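Local coordinates for protein SusD homolog (Bacteroides thetaiotaomicron VPI-5482, PDB 3IHV) that probably binds glycans at the outer membrane surface, as a SusD-type partner of sugar import, at residues Gly26-Asn31 and Arg121-Met126. Numbering follows the deposited sequence.
Sequences GVYRTN and RALRGM. With EDO (1,2-ethanediol), chain M.
L123 of helix 107-135 meets V27, Y28 and N31 of segment 26-31, and its two methyls divide the work. CD1 makes a CH-pi contact with Y28. L123 CD1 sits 3.5 Å from the centroid of the Y28 ring and only 4° off the ring normal, over the centre of one face. L123 CD1 also packs against V27 CG1, 3.7 Å away. V27 CG1 lies anti to the backbone N (chi1 -173°), which points it at L123.

N31 brings its amide up against the apolar tips of L123 and M126. L123 CD2 lies 3.6 Å from N31 ND2. The extended selenomethionine M126 reaches N31 tip to tip, with M126 CE 4.2 Å from N31 OD1. N31 OD1 is buried and has no hydrogen-bond partner in the model. N31 ND2 does have one: it donates a fairly straight bond (163°) to O2 of a 1,2-ethanediol, 3.1 Å away, probably from the crystallisation liquor. That O2 lies at the edge of the Y28 ring.

Within 26-31, V27 O accepts from both T30 N and T30 OG1, the hydroxyl at 2.8 Å. Beyond the two segments, Y28 OH hydrogen-bonds to E119 OE1 and to F193 N. F193 also touches L123 and M126. An alanine at Y28 would probably open a gap over L123 CD1 and leave E119 OE1 and F193 N without this hydroxyl partner.

The contact joins two helices of the helical, TPR-related N-terminal region typical of SusD proteins. Its chemistry implies a union by apolar packing across the helices, with the hydroxyl bonds to E119 and F193 likely to hold the far end of the Y28 ring, and L123 CD1 over its face.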
loop_
_atom_site.group_PDB
_atom_site.type_symbol
_atom_site.label_atom_id
_atom_site.label_comp_id
_atom_site.label_asym_id
_atom_site.label_seq_id
_atom_site.Cartn_x
_atom_site.Cartn_y
_atom_site.Cartn_z
ATOM N N GLY A 26 0.591 19.674 7.190
ATOM C CA GLY A 26 1.704 19.093 7.931
ATOM C C GLY A 26 1.421 17.680 8.444
ATOM O O GLY A 26 2.349 16.853 8.613
ATOM N N VAL A 27 0.147 17.374 8.717
ATOM C CA VAL A 27 -0.232 16.027 9.093
ATOM C C VAL A 27 -0.047 15.114 7.869
ATOM O O VAL A 27 0.542 14.023 7.960
ATOM C CB VAL A 27 -1.700 15.930 9.627
ATOM C CG1 VAL A 27 -1.974 14.497 10.168
ATOM C CG2 VAL A 27 -1.948 17.000 10.731
ATOM N N TYR A 28 -0.578 15.545 6.731
ATOM C CA TYR A 28 -0.368 14.815 5.499
ATOM C C TYR A 28 1.099 14.587 5.153
ATOM O O TYR A 28 1.445 13.524 4.636
ATOM C CB TYR A 28 -0.975 15.545 4.326
ATOM C CG TYR A 28 -2.484 15.375 4.167
ATOM C CD1 TYR A 28 -2.994 14.279 3.505
ATOM C CD2 TYR A 28 -3.366 16.336 4.643
ATOM C CE1 TYR A 28 -4.352 14.112 3.316
ATOM C CE2 TYR A 28 -4.730 16.181 4.486
ATOM C CZ TYR A 28 -5.221 15.083 3.777
ATOM O OH TYR A 28 -6.566 14.875 3.562
ATOM N N ARG A 29 1.946 15.581 5.398
ATOM C CA ARG A 29 3.352 15.489 5.010
ATOM C C ARG A 29 4.005 14.278 5.666
ATOM O O ARG A 29 4.969 13.752 5.137
ATOM C CB ARG A 29 4.057 16.794 5.375
ATOM C CG ARG A 29 5.479 16.970 4.964
ATOM C CD ARG A 29 5.913 18.423 5.392
ATOM N NE ARG A 29 4.958 19.414 4.876
ATOM C CZ ARG A 29 4.293 20.356 5.572
ATOM N NH1 ARG A 29 4.535 20.610 6.860
ATOM N NH2 ARG A 29 3.421 21.124 4.929
ATOM N N THR A 30 3.466 13.800 6.795
ATOM C CA THR A 30 4.027 12.612 7.454
ATOM C C THR A 30 4.155 11.455 6.450
ATOM O O THR A 30 5.168 10.710 6.427
ATOM C CB THR A 30 3.181 12.168 8.655
ATOM O OG1 THR A 30 2.795 13.309 9.425
ATOM C CG2 THR A 30 3.965 11.218 9.547
ATOM N N ASN A 31 3.149 11.332 5.582
ATOM C CA ASN A 31 3.102 10.254 4.617
ATOM C C ASN A 31 4.273 10.153 3.661
ATOM O O ASN A 31 4.504 9.052 3.168
ATOM C CB ASN A 31 1.798 10.305 3.790
ATOM C CG ASN A 31 0.596 9.871 4.600
ATOM O OD1 ASN A 31 0.717 9.047 5.516
ATOM N ND2 ASN A 31 -0.555 10.393 4.251
ATOM N N ARG A 121 -8.841 13.294 11.127
ATOM C CA ARG A 121 -9.323 12.081 11.750
ATOM C C ARG A 121 -9.127 10.892 10.809
ATOM O O ARG A 121 -8.809 9.797 11.292
ATOM C CB ARG A 121 -10.796 12.201 12.186
ATOM C CG ARG A 121 -11.018 13.169 13.325
ATOM C CD ARG A 121 -12.407 13.051 13.966
ATOM N NE ARG A 121 -12.566 11.792 14.698
ATOM C CZ ARG A 121 -13.626 11.468 15.446
ATOM N NH1 ARG A 121 -14.657 12.289 15.564
ATOM N NH2 ARG A 121 -13.662 10.307 16.066
ATOM N N ALA A 122 -9.345 11.087 9.503
ATOM C CA ALA A 122 -9.122 10.013 8.529
ATOM C C ALA A 122 -7.642 9.611 8.528
ATOM O O ALA A 122 -7.320 8.429 8.522
ATOM C CB ALA A 122 -9.596 10.417 7.117
ATOM N N LEU A 123 -6.751 10.593 8.560
ATOM C CA LEU A 123 -5.311 10.332 8.607
ATOM C C LEU A 123 -4.970 9.579 9.889
ATOM O O LEU A 123 -4.230 8.589 9.862
ATOM C CB LEU A 123 -4.546 11.629 8.511
ATOM C CG LEU A 123 -4.406 12.227 7.091
ATOM C CD1 LEU A 123 -4.046 13.700 7.164
ATOM C CD2 LEU A 123 -3.426 11.418 6.211
ATOM N N ARG A 124 -5.497 10.049 11.015
ATOM C CA ARG A 124 -5.255 9.379 12.291
ATOM C C ARG A 124 -5.729 7.904 12.266
ATOM O O ARG A 124 -5.021 6.982 12.704
ATOM C CB ARG A 124 -5.893 10.161 13.428
ATOM C CG ARG A 124 -5.568 9.573 14.795
ATOM C CD ARG A 124 -5.991 10.487 15.942
ATOM N NE ARG A 124 -7.436 10.611 16.014
ATOM C CZ ARG A 124 -8.087 11.418 16.833
ATOM N NH1 ARG A 124 -7.429 12.220 17.661
ATOM N NH2 ARG A 124 -9.407 11.441 16.834
ATOM N N GLY A 125 -6.880 7.673 11.650
ATOM C CA GLY A 125 -7.402 6.305 11.467
ATOM C C GLY A 125 -6.461 5.462 10.606
ATOM O O GLY A 125 -6.187 4.299 10.923
HETATM N N MSE A 126 -5.949 6.073 9.533
HETATM C CA MSE A 126 -5.009 5.423 8.626
HETATM C C MSE A 126 -3.712 5.061 9.394
HETATM O O MSE A 126 -3.198 3.946 9.252
HETATM C CB MSE A 126 -4.713 6.340 7.432
HETATM C CG MSE A 126 -3.838 5.702 6.392
HETATM SE SE MSE A 126 -3.770 6.945 4.883
HETATM C CE MSE A 126 -2.115 6.397 3.998
HETATM C C1 EDO M . 1.143 13.568 0.086
HETATM O O1 EDO M . 0.114 13.312 -0.855
HETATM C C2 EDO M . 0.649 13.392 1.509
HETATM O O2 EDO M . -0.117 12.205 1.755
#